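PDB 1ZCE: hypothetical protein Atu2648 from Agrobacterium tumefaciens str. C58, which is of unknown function but belongs to the EVE family, related to the ASCH and PUA domains, and so possibly binds RNA or another nucleic acid. Local coordinates for residues 2-6 with 143-147; 32-38 with 81-85; 61-66 with 88-94. All coordinates share one frame; numbering follows the deposited sequence.

Contact 1: 2-6 with 143-147; sequences ANYWL and PKSPD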
loop_
_atom_site.group_PDB
_atom_site.type_symbol
_atom_site.label_atom_id
_atom_site.label_comp_id
_atom_site.label_asym_id
_atom_site.label_seq_id
_atom_site.Cartn_x
_atom_site.Cartn_y
_atom_site.Cartn_z
ATOM N N ALA A 2 3.396 -14.774 -5.644
ATOM C CA ALA A 2 2.775 -13.915 -4.600
ATOM C C ALA A 2 2.663 -12.482 -5.102
ATOM O O ALA A 2 3.541 -11.994 -5.814
ATOM C CB ALA A 2 3.608 -13.961 -3.328
ATOM N N ASN A 3 1.577 -11.812 -4.724
ATOM C CA ASN A 3 1.346 -10.434 -5.145
ATOM C C ASN A 3 1.616 -9.422 -4.039
ATOM O O ASN A 3 1.257 -9.636 -2.881
ATOM C CB ASN A 3 -0.089 -10.273 -5.653
ATOM C CG ASN A 3 -0.389 -11.174 -6.834
ATOM O OD1 ASN A 3 0.410 -11.282 -7.759
ATOM N ND2 ASN A 3 -1.549 -11.817 -6.812
ATOM N N TYR A 4 2.254 -8.320 -4.424
ATOM C CA TYR A 4 2.600 -7.232 -3.512
ATOM C C TYR A 4 1.965 -5.941 -4.006
ATOM O O TYR A 4 1.721 -5.782 -5.202
ATOM C CB TYR A 4 4.120 -7.105 -3.414
ATOM C CG TYR A 4 4.734 -8.310 -2.750
ATOM C CD1 TYR A 4 4.849 -8.376 -1.365
ATOM C CD2 TYR A 4 5.109 -9.431 -3.495
ATOM C CE1 TYR A 4 5.315 -9.521 -0.734
ATOM C CE2 TYR A 4 5.578 -10.588 -2.869
ATOM C CZ TYR A 4 5.673 -10.622 -1.489
ATOM O OH TYR A 4 6.106 -11.760 -0.849
ATOM N N TRP A 5 1.711 -5.020 -3.082
ATOM C CA TRP A 5 1.018 -3.787 -3.420
ATOM C C TRP A 5 1.562 -2.547 -2.726
ATOM O O TRP A 5 2.463 -2.629 -1.891
ATOM C CB TRP A 5 -0.458 -3.952 -3.043
ATOM C CG TRP A 5 -1.037 -5.265 -3.481
ATOM C CD1 TRP A 5 -1.099 -6.431 -2.764
ATOM C CD2 TRP A 5 -1.600 -5.550 -4.756
ATOM N NE1 TRP A 5 -1.673 -7.426 -3.524
ATOM C CE2 TRP A 5 -1.991 -6.909 -4.757
ATOM C CE3 TRP A 5 -1.816 -4.786 -5.910
ATOM C CZ2 TRP A 5 -2.588 -7.521 -5.869
ATOM C CZ3 TRP A 5 -2.406 -5.387 -7.012
ATOM C CH2 TRP A 5 -2.785 -6.743 -6.985
ATOM N N LEU A 6 1.009 -1.395 -3.091
ATOM C CA LEU A 6 1.373 -0.125 -2.468
ATOM C C LEU A 6 0.108 0.716 -2.327
ATOM O O LEU A 6 -0.702 0.797 -3.251
ATOM C CB LEU A 6 2.437 0.633 -3.279
ATOM C CG LEU A 6 2.884 1.987 -2.695
ATOM C CD1 LEU A 6 4.362 2.240 -2.997
ATOM C CD2 LEU A 6 2.016 3.106 -3.250
ATOM N N PRO A 143 8.204 -9.350 5.337
ATOM C CA PRO A 143 6.974 -10.146 5.371
ATOM C C PRO A 143 6.619 -10.581 3.950
ATOM O O PRO A 143 6.789 -9.812 3.002
ATOM C CB PRO A 143 5.954 -9.168 5.947
ATOM C CG PRO A 143 6.786 -8.342 6.881
ATOM C CD PRO A 143 8.023 -8.074 6.053
ATOM N N LYS A 144 6.118 -11.802 3.801
ATOM C CA LYS A 144 5.776 -12.316 2.481
ATOM C C LYS A 144 4.274 -12.491 2.259
ATOM O O LYS A 144 3.512 -12.722 3.203
ATOM C CB LYS A 144 6.486 -13.658 2.250
ATOM C CG LYS A 144 7.995 -13.607 2.464
ATOM C CD LYS A 144 8.689 -12.727 1.431
ATOM C CE LYS A 144 10.162 -12.520 1.774
ATOM N NZ LYS A 144 10.907 -13.808 1.894
ATOM N N SER A 145 3.858 -12.357 1.001
ATOM C CA SER A 145 2.459 -12.536 0.621
ATOM C C SER A 145 2.239 -14.027 0.380
ATOM O O SER A 145 3.183 -14.755 0.059
ATOM C CB SER A 145 2.140 -11.775 -0.669
ATOM O OG SER A 145 2.120 -10.377 -0.458
ATOM N N PRO A 146 0.991 -14.500 0.524
ATOM C CA PRO A 146 0.676 -15.917 0.313
ATOM C C PRO A 146 0.874 -16.354 -1.138
ATOM O O PRO A 146 0.606 -15.592 -2.068
ATOM C CB PRO A 146 -0.779 -16.011 0.759
ATOM C CG PRO A 146 -1.320 -14.656 0.408
ATOM C CD PRO A 146 -0.220 -13.743 0.890
ATOM N N ASP A 147 1.348 -17.581 -1.324
ATOM C CA ASP A 147 1.583 -18.117 -2.659
ATOM C C ASP A 147 0.279 -18.570 -3.307
ATOM O O ASP A 147 -0.741 -18.643 -2.589
ATOM C CB ASP A 147 2.553 -19.297 -2.587
ATOM C CG ASP A 147 3.913 -18.899 -2.049
ATOM O OD1 ASP A 147 4.593 -18.081 -2.705
ATOM O OD2 ASP A 147 4.300 -19.402 -0.972
HETATM O O HOH W 1 -0.368 -13.235 -3.106
#
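S145, in the C-terminal loop, packs against A2, N3 and Y4 at the start of the chain. Its CB lies over the face of the Y4 ring, 4.1 Å from the centroid, in a CH-pi contact. Roughly at a right angle to that direction the same carbon meets the methyl of A2, CB to CB 3.7 Å; alanine is small enough to fit beside the loop. With chi1 at -71°, OG stands anti to the carbonyl carbon and reaches the N3 carbonyl, donating to N3 O at 2.7 Å from above the carbonyl plane. OG also comes within 3.3 Å of Y4 CE1, toward the rim of the ring, and is hydrogen-bonded to the backbone N of K49, the first residue of strand 49-54. Tyrosine suits its place because its polar tip passes beyond the loop side chain to the loop backbone: Y4 OH accepts from S145 N at 3.0 Å, with an almost straight N-H...O angle of 169°. A water links N3 N, 2.9 Å away, to P146 O. Elsewhere the Y4 ring stacks with Y130 of helix 127-136. The buried serine thus has partners for hydroxyl and amide, and the last ordered residues are held to the first by two directional hydrogen bonds, one to a backbone carbonyl and one to the hydroxyl of the ring beneath the serine.

Contact 2: 32-38 with 81-85; sequences VRNYQAR and LKWDC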
loop_
_atom_site.group_PDB
_atom_site.type_symbol
_atom_site.label_atom_id
_atom_site.label_comp_id
_atom_site.label_asym_id
_atom_site.label_seq_id
_atom_site.Cartn_x
_atom_site.Cartn_y
_atom_site.Cartn_z
ATOM N N VAL A 32 -11.610 5.374 -2.336
ATOM C CA VAL A 32 -11.019 5.140 -3.645
ATOM C C VAL A 32 -12.105 5.281 -4.704
ATOM O O VAL A 32 -13.118 4.587 -4.661
ATOM C CB VAL A 32 -10.377 3.740 -3.725
ATOM C CG1 VAL A 32 -9.915 3.452 -5.150
ATOM C CG2 VAL A 32 -9.200 3.661 -2.764
ATOM N N ARG A 33 -11.892 6.204 -5.637
ATOM C CA ARG A 33 -12.845 6.460 -6.714
ATOM C C ARG A 33 -12.117 6.405 -8.057
ATOM O O ARG A 33 -12.291 7.263 -8.926
ATOM C CB ARG A 33 -13.505 7.828 -6.515
ATOM C CG ARG A 33 -14.256 7.969 -5.190
ATOM C CD ARG A 33 -15.474 7.050 -5.123
ATOM N NE ARG A 33 -16.233 7.205 -3.880
ATOM C CZ ARG A 33 -16.076 6.447 -2.796
ATOM N NH1 ARG A 33 -15.185 5.464 -2.789
ATOM N NH2 ARG A 33 -16.810 6.673 -1.713
ATOM N N ASN A 34 -11.295 5.374 -8.200
ATOM C CA ASN A 34 -10.505 5.128 -9.399
ATOM C C ASN A 34 -10.723 3.652 -9.719
ATOM O O ASN A 34 -10.504 2.790 -8.865
ATOM C CB ASN A 34 -9.029 5.419 -9.103
ATOM C CG ASN A 34 -8.120 5.131 -10.283
ATOM O OD1 ASN A 34 -7.846 3.975 -10.605
ATOM N ND2 ASN A 34 -7.649 6.184 -10.936
ATOM N N TYR A 35 -11.162 3.359 -10.939
ATOM C CA TYR A 35 -11.439 1.979 -11.319
ATOM C C TYR A 35 -10.242 1.047 -11.222
ATOM O O TYR A 35 -10.357 -0.061 -10.703
ATOM C CB TYR A 35 -12.027 1.929 -12.730
ATOM C CG TYR A 35 -13.350 2.648 -12.848
ATOM C CD1 TYR A 35 -13.486 3.775 -13.655
ATOM C CD2 TYR A 35 -14.463 2.213 -12.135
ATOM C CE1 TYR A 35 -14.698 4.454 -13.748
ATOM C CE2 TYR A 35 -15.678 2.884 -12.219
ATOM C CZ TYR A 35 -15.790 4.004 -13.027
ATOM O OH TYR A 35 -16.990 4.674 -13.110
ATOM N N GLN A 36 -9.091 1.487 -11.712
ATOM C CA GLN A 36 -7.901 0.649 -11.664
ATOM C C GLN A 36 -7.468 0.351 -10.233
ATOM O O GLN A 36 -7.083 -0.776 -9.919
ATOM C CB GLN A 36 -6.757 1.308 -12.434
ATOM C CG GLN A 36 -5.445 0.556 -12.322
ATOM C CD GLN A 36 -5.574 -0.906 -12.701
ATOM O OE1 GLN A 36 -4.794 -1.743 -12.247
ATOM N NE2 GLN A 36 -6.549 -1.219 -13.545
ATOM N N ALA A 37 -7.514 1.363 -9.372
ATOM C CA ALA A 37 -7.136 1.182 -7.971
ATOM C C ALA A 37 -8.113 0.208 -7.309
ATOM O O ALA A 37 -7.709 -0.674 -6.544
ATOM C CB ALA A 37 -7.148 2.521 -7.247
ATOM N N ARG A 38 -9.398 0.381 -7.607
ATOM C CA ARG A 38 -10.437 -0.490 -7.078
ATOM C C ARG A 38 -10.182 -1.920 -7.545
ATOM O O ARG A 38 -10.266 -2.866 -6.765
ATOM C CB ARG A 38 -11.808 -0.040 -7.583
ATOM C CG ARG A 38 -12.953 -0.948 -7.163
ATOM C CD ARG A 38 -14.161 -0.766 -8.072
ATOM N NE ARG A 38 -13.888 -1.237 -9.427
ATOM C CZ ARG A 38 -14.751 -1.165 -10.433
ATOM N NH1 ARG A 38 -15.952 -0.635 -10.246
ATOM N NH2 ARG A 38 -14.412 -1.632 -11.626
ATOM N N LEU A 81 -22.686 0.550 -6.051
ATOM C CA LEU A 81 -22.374 -0.783 -6.547
ATOM C C LEU A 81 -20.971 -0.912 -7.132
ATOM O O LEU A 81 -20.352 -1.973 -7.042
ATOM C CB LEU A 81 -23.413 -1.190 -7.597
ATOM C CG LEU A 81 -23.789 -2.670 -7.704
ATOM C CD1 LEU A 81 -24.941 -2.824 -8.684
ATOM C CD2 LEU A 81 -22.592 -3.486 -8.152
ATOM N N LYS A 82 -20.453 0.157 -7.721
ATOM C CA LYS A 82 -19.130 0.063 -8.313
ATOM C C LYS A 82 -17.958 0.440 -7.416
ATOM O O LYS A 82 -16.815 0.328 -7.838
ATOM C CB LYS A 82 -19.071 0.868 -9.613
ATOM C CG LYS A 82 -19.492 2.309 -9.478
ATOM C CD LYS A 82 -19.445 3.001 -10.820
ATOM C CE LYS A 82 -19.952 4.421 -10.711
ATOM N NZ LYS A 82 -19.868 5.147 -12.009
ATOM N N TRP A 83 -18.219 0.868 -6.185
ATOM C CA TRP A 83 -17.119 1.219 -5.295
ATOM C C TRP A 83 -16.977 0.245 -4.130
ATOM O O TRP A 83 -17.824 0.192 -3.236
ATOM C CB TRP A 83 -17.289 2.646 -4.765
ATOM C CG TRP A 83 -17.247 3.696 -5.846
ATOM C CD1 TRP A 83 -18.126 4.730 -6.015
ATOM C CD2 TRP A 83 -16.284 3.814 -6.904
ATOM N NE1 TRP A 83 -17.773 5.478 -7.108
ATOM C CE2 TRP A 83 -16.648 4.940 -7.674
ATOM C CE3 TRP A 83 -15.152 3.078 -7.279
ATOM C CZ2 TRP A 83 -15.919 5.349 -8.795
ATOM C CZ3 TRP A 83 -14.427 3.487 -8.397
ATOM C CH2 TRP A 83 -14.817 4.612 -9.139
ATOM N N ASP A 84 -15.912 -0.549 -4.169
ATOM C CA ASP A 84 -15.626 -1.494 -3.101
ATOM C C ASP A 84 -14.149 -1.393 -2.713
ATOM O O ASP A 84 -13.351 -0.790 -3.432
ATOM C CB ASP A 84 -16.025 -2.941 -3.485
ATOM C CG ASP A 84 -15.676 -3.309 -4.920
ATOM O OD1 ASP A 84 -14.481 -3.330 -5.274
ATOM O OD2 ASP A 84 -16.608 -3.600 -5.701
ATOM N N CYS A 85 -13.793 -1.973 -1.573
ATOM C CA CYS A 85 -12.423 -1.892 -1.088
ATOM C C CYS A 85 -12.081 -2.977 -0.075
ATOM O O CYS A 85 -12.962 -3.674 0.448
ATOM C CB CYS A 85 -12.212 -0.527 -0.428
ATOM S SG CYS A 85 -13.425 -0.198 0.915
HETATM O O HOH W 2 -13.449 1.627 -4.865
HETATM O O HOH W 3 -11.977 -3.438 -4.284
#
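W83 lies against R33 and Y35, and stacking accounts for much of this contact. The guanidinium of R33 lies flat on the indole, the two planes 16° apart and CZ 4.5 Å from the centroid of the five-membered ring, a cation-pi arrangement. The aliphatic shaft of R33 sits tighter, with CD 3.5 Å from the same centroid, over the face. The bend at chi2 (-66°) folds the arginine back over the ring, a place suited to a residue with both a greasy shaft and a flat charged end. Y35 adds a looser aromatic pair: its ring is nearly parallel to the six-membered ring of W83 but slid aside so that the two barely overlap, W83 CH2 lying over the outer part of the Y35 face, nearest CE2.

Among the polar contacts, the extended K82 donates through NZ to Y35 OH at 3.1 Å. R38 turns at chi3 and presents NH1 to K82 O at 2.7 Å, although the position of that carbonyl is less certain. R33 NH1 bonds to V32 O within its own segment and also forms a salt bridge with D74. N34 is the N-cap of the helix; OD1 accepts from A37 N at 2.9 Å, the usual service of asparagine at this position.

One water bridges the segments, donating to V32 O and D84 O. D84 OD2 forms a salt bridge with R42, further along the helix.

The contact lies at the surface, where the first turn of helix 35-42 and the loop leading into it lean on K82 and W83, the loop residues just before strand 84-99; M41 of the same helix touches both V32 and C85.

Contact 3: 61-66 with 88-94; sequences VVGIVE and IRAVCDM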
loop_
_atom_site.group_PDB
_atom_site.type_symbol
_atom_site.label_atom_id
_atom_site.label_comp_id
_atom_site.label_asym_id
_atom_site.label_seq_id
_atom_site.Cartn_x
_atom_site.Cartn_y
_atom_site.Cartn_z
ATOM N N VAL A 61 8.018 5.633 1.822
ATOM C CA VAL A 61 7.448 4.360 2.242
ATOM C C VAL A 61 7.808 4.248 3.718
ATOM O O VAL A 61 8.984 4.127 4.070
ATOM C CB VAL A 61 8.067 3.183 1.460
ATOM C CG1 VAL A 61 7.540 1.859 2.004
ATOM C CG2 VAL A 61 7.731 3.313 -0.020
ATOM N N VAL A 62 6.793 4.273 4.576
ATOM C CA VAL A 62 7.014 4.247 6.013
ATOM C C VAL A 62 6.656 2.962 6.735
ATOM O O VAL A 62 7.015 2.790 7.897
ATOM C CB VAL A 62 6.253 5.404 6.684
ATOM C CG1 VAL A 62 6.820 6.724 6.209
ATOM C CG2 VAL A 62 4.767 5.321 6.343
ATOM N N GLY A 63 5.955 2.058 6.066
ATOM C CA GLY A 63 5.592 0.821 6.725
ATOM C C GLY A 63 5.060 -0.237 5.789
ATOM O O GLY A 63 4.864 0.003 4.596
ATOM N N ILE A 64 4.853 -1.423 6.343
ATOM C CA ILE A 64 4.312 -2.543 5.595
ATOM C C ILE A 64 2.970 -2.917 6.213
ATOM O O ILE A 64 2.818 -2.942 7.441
ATOM C CB ILE A 64 5.259 -3.755 5.647
ATOM C CG1 ILE A 64 6.558 -3.412 4.910
ATOM C CG2 ILE A 64 4.586 -4.978 5.027
ATOM C CD1 ILE A 64 7.582 -4.540 4.874
ATOM N N VAL A 65 1.998 -3.186 5.350
ATOM C CA VAL A 65 0.665 -3.572 5.781
ATOM C C VAL A 65 0.281 -4.890 5.134
ATOM O O VAL A 65 0.994 -5.417 4.283
ATOM C CB VAL A 65 -0.398 -2.526 5.368
ATOM C CG1 VAL A 65 -0.157 -1.219 6.102
ATOM C CG2 VAL A 65 -0.362 -2.313 3.861
ATOM N N GLU A 66 -0.855 -5.422 5.564
ATOM C CA GLU A 66 -1.383 -6.654 5.005
ATOM C C GLU A 66 -2.892 -6.518 4.882
ATOM O O GLU A 66 -3.532 -5.778 5.631
ATOM C CB GLU A 66 -1.042 -7.853 5.893
ATOM C CG GLU A 66 -1.727 -7.849 7.252
ATOM C CD GLU A 66 -1.289 -9.012 8.127
ATOM O OE1 GLU A 66 -1.750 -9.093 9.284
ATOM O OE2 GLU A 66 -0.483 -9.842 7.657
ATOM N N ILE A 88 -7.055 -3.012 5.494
ATOM C CA ILE A 88 -5.644 -3.334 5.682
ATOM C C ILE A 88 -5.233 -3.058 7.121
ATOM O O ILE A 88 -5.884 -2.287 7.825
ATOM C CB ILE A 88 -4.711 -2.509 4.740
ATOM C CG1 ILE A 88 -4.870 -1.010 5.007
ATOM C CG2 ILE A 88 -5.017 -2.833 3.286
ATOM C CD1 ILE A 88 -3.868 -0.141 4.247
ATOM N N ARG A 89 -4.153 -3.699 7.559
ATOM C CA ARG A 89 -3.648 -3.493 8.911
ATOM C C ARG A 89 -2.127 -3.477 8.912
ATOM O O ARG A 89 -1.486 -4.046 8.032
ATOM C CB ARG A 89 -4.161 -4.576 9.863
ATOM C CG ARG A 89 -3.757 -5.990 9.520
ATOM C CD ARG A 89 -4.469 -6.959 10.453
ATOM N NE ARG A 89 -4.336 -8.355 10.051
ATOM C CZ ARG A 89 -5.044 -9.348 10.581
ATOM N NH1 ARG A 89 -4.864 -10.592 10.159
ATOM N NH2 ARG A 89 -5.936 -9.094 11.531
ATOM N N ALA A 90 -1.554 -2.821 9.908
ATOM C CA ALA A 90 -0.109 -2.720 10.012
ATOM C C ALA A 90 0.556 -4.059 10.301
ATOM O O ALA A 90 0.007 -4.905 11.012
ATOM C CB ALA A 90 0.256 -1.725 11.092
ATOM N N VAL A 91 1.736 -4.249 9.721
ATOM C CA VAL A 91 2.520 -5.454 9.944
ATOM C C VAL A 91 3.781 -5.018 10.692
ATOM O O VAL A 91 4.102 -5.557 11.752
ATOM C CB VAL A 91 2.915 -6.149 8.620
ATOM C CG1 VAL A 91 3.857 -7.310 8.906
ATOM C CG2 VAL A 91 1.670 -6.666 7.913
ATOM N N CYS A 92 4.489 -4.034 10.147
ATOM C CA CYS A 92 5.699 -3.527 10.785
ATOM C C CYS A 92 6.134 -2.212 10.151
ATOM O O CYS A 92 5.730 -1.885 9.036
ATOM C CB CYS A 92 6.834 -4.549 10.667
ATOM S SG CYS A 92 7.399 -4.858 8.971
ATOM N N ASP A 93 6.950 -1.452 10.869
ATOM C CA ASP A 93 7.442 -0.189 10.344
ATOM C C ASP A 93 8.565 -0.496 9.372
ATOM O O ASP A 93 9.117 -1.598 9.369
ATOM C CB ASP A 93 8.019 0.681 11.465
ATOM C CG ASP A 93 7.056 0.879 12.610
ATOM O OD1 ASP A 93 5.930 1.352 12.364
ATOM O OD2 ASP A 93 7.430 0.570 13.760
HETATM N N MSE A 94 8.880 0.467 8.520
HETATM C CA MSE A 94 10.002 0.308 7.615
HETATM C C MSE A 94 11.102 0.936 8.469
HETATM O O MSE A 94 11.041 2.125 8.773
HETATM C CB MSE A 94 9.798 1.121 6.337
HETATM C CG MSE A 94 10.936 0.974 5.331
HETATM SE SE MSE A 94 11.149 -0.836 4.697
HETATM C CE MSE A 94 9.774 -0.810 3.349
HETATM O O HOH W 4 -0.398 -7.785 11.288
#
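V91 rests its CG2 methyl on the V65-E66 junction, 3.6 Å from both V65 C and E66 CB. Its CB lies near I64 CG2, and C92 SG follows on the same face, 4.1 Å from I64 CB, so the branched isoleucine meets two consecutive residues of the facing strand on one side. At the far end the selenomethionine M94, bent at chi2 (62°) and chi3 (82°), curls its CE against V61 CG1 at 3.7 Å. The two strands run antiparallel, their axes at 166°, as arms of the hairpin made by 60-73 and 84-99 in the mixed sheet of the EVE domain. V91 and C92 both stand opposite I64, a classic beta bulge: I64 O accepts from V91 N at 2.8 Å and only weakly from C92 N. The extra residue shifts the register by one, which brings V91 onto the face of I64, C92 and E66. G63 forms a non-hydrogen-bonded pair with D93, CA to CA 4.2 Å; its bare CA lies close to C92 O, and V62 and G63 together face F52 in a second classic bulge. On the other face V65 CG2 meets I88 CD1, both also touching Y7, while W16 of helix 16-22 covers V65 and A90. Past the bulge, E66 and R89 form the charged end. Their CG atoms touch, and E66 OE1 takes a bent, salt-bridged hydrogen bond from R89 NE at 2.8 Å, while R89 NH2 bonds to E24 O. A water donates to E66 OE1 and to A90 O.

How the contacts relate
From the N terminus, residues 2-6 lead into strand 4-9, and contact 1 closes the longest loop when 143-147, the last ordered residues, return beside them. Contacts 2 and 3 both nest inside it, and they cross, since their segments alternate as 32-38, 61-66, 81-85 and 88-94. Contact 2 ties the start of helix 35-42 and the loop before it to the residues leading into strand 84-99; contact 3 then zips a later part of that strand to 60-73, on the opposite side of the chain's centre. Contacts 1 and 3 touch through P143, whose CG packs 3.7 Å from V91 CG1, so the C-terminal loop joins the first strand to the hairpin.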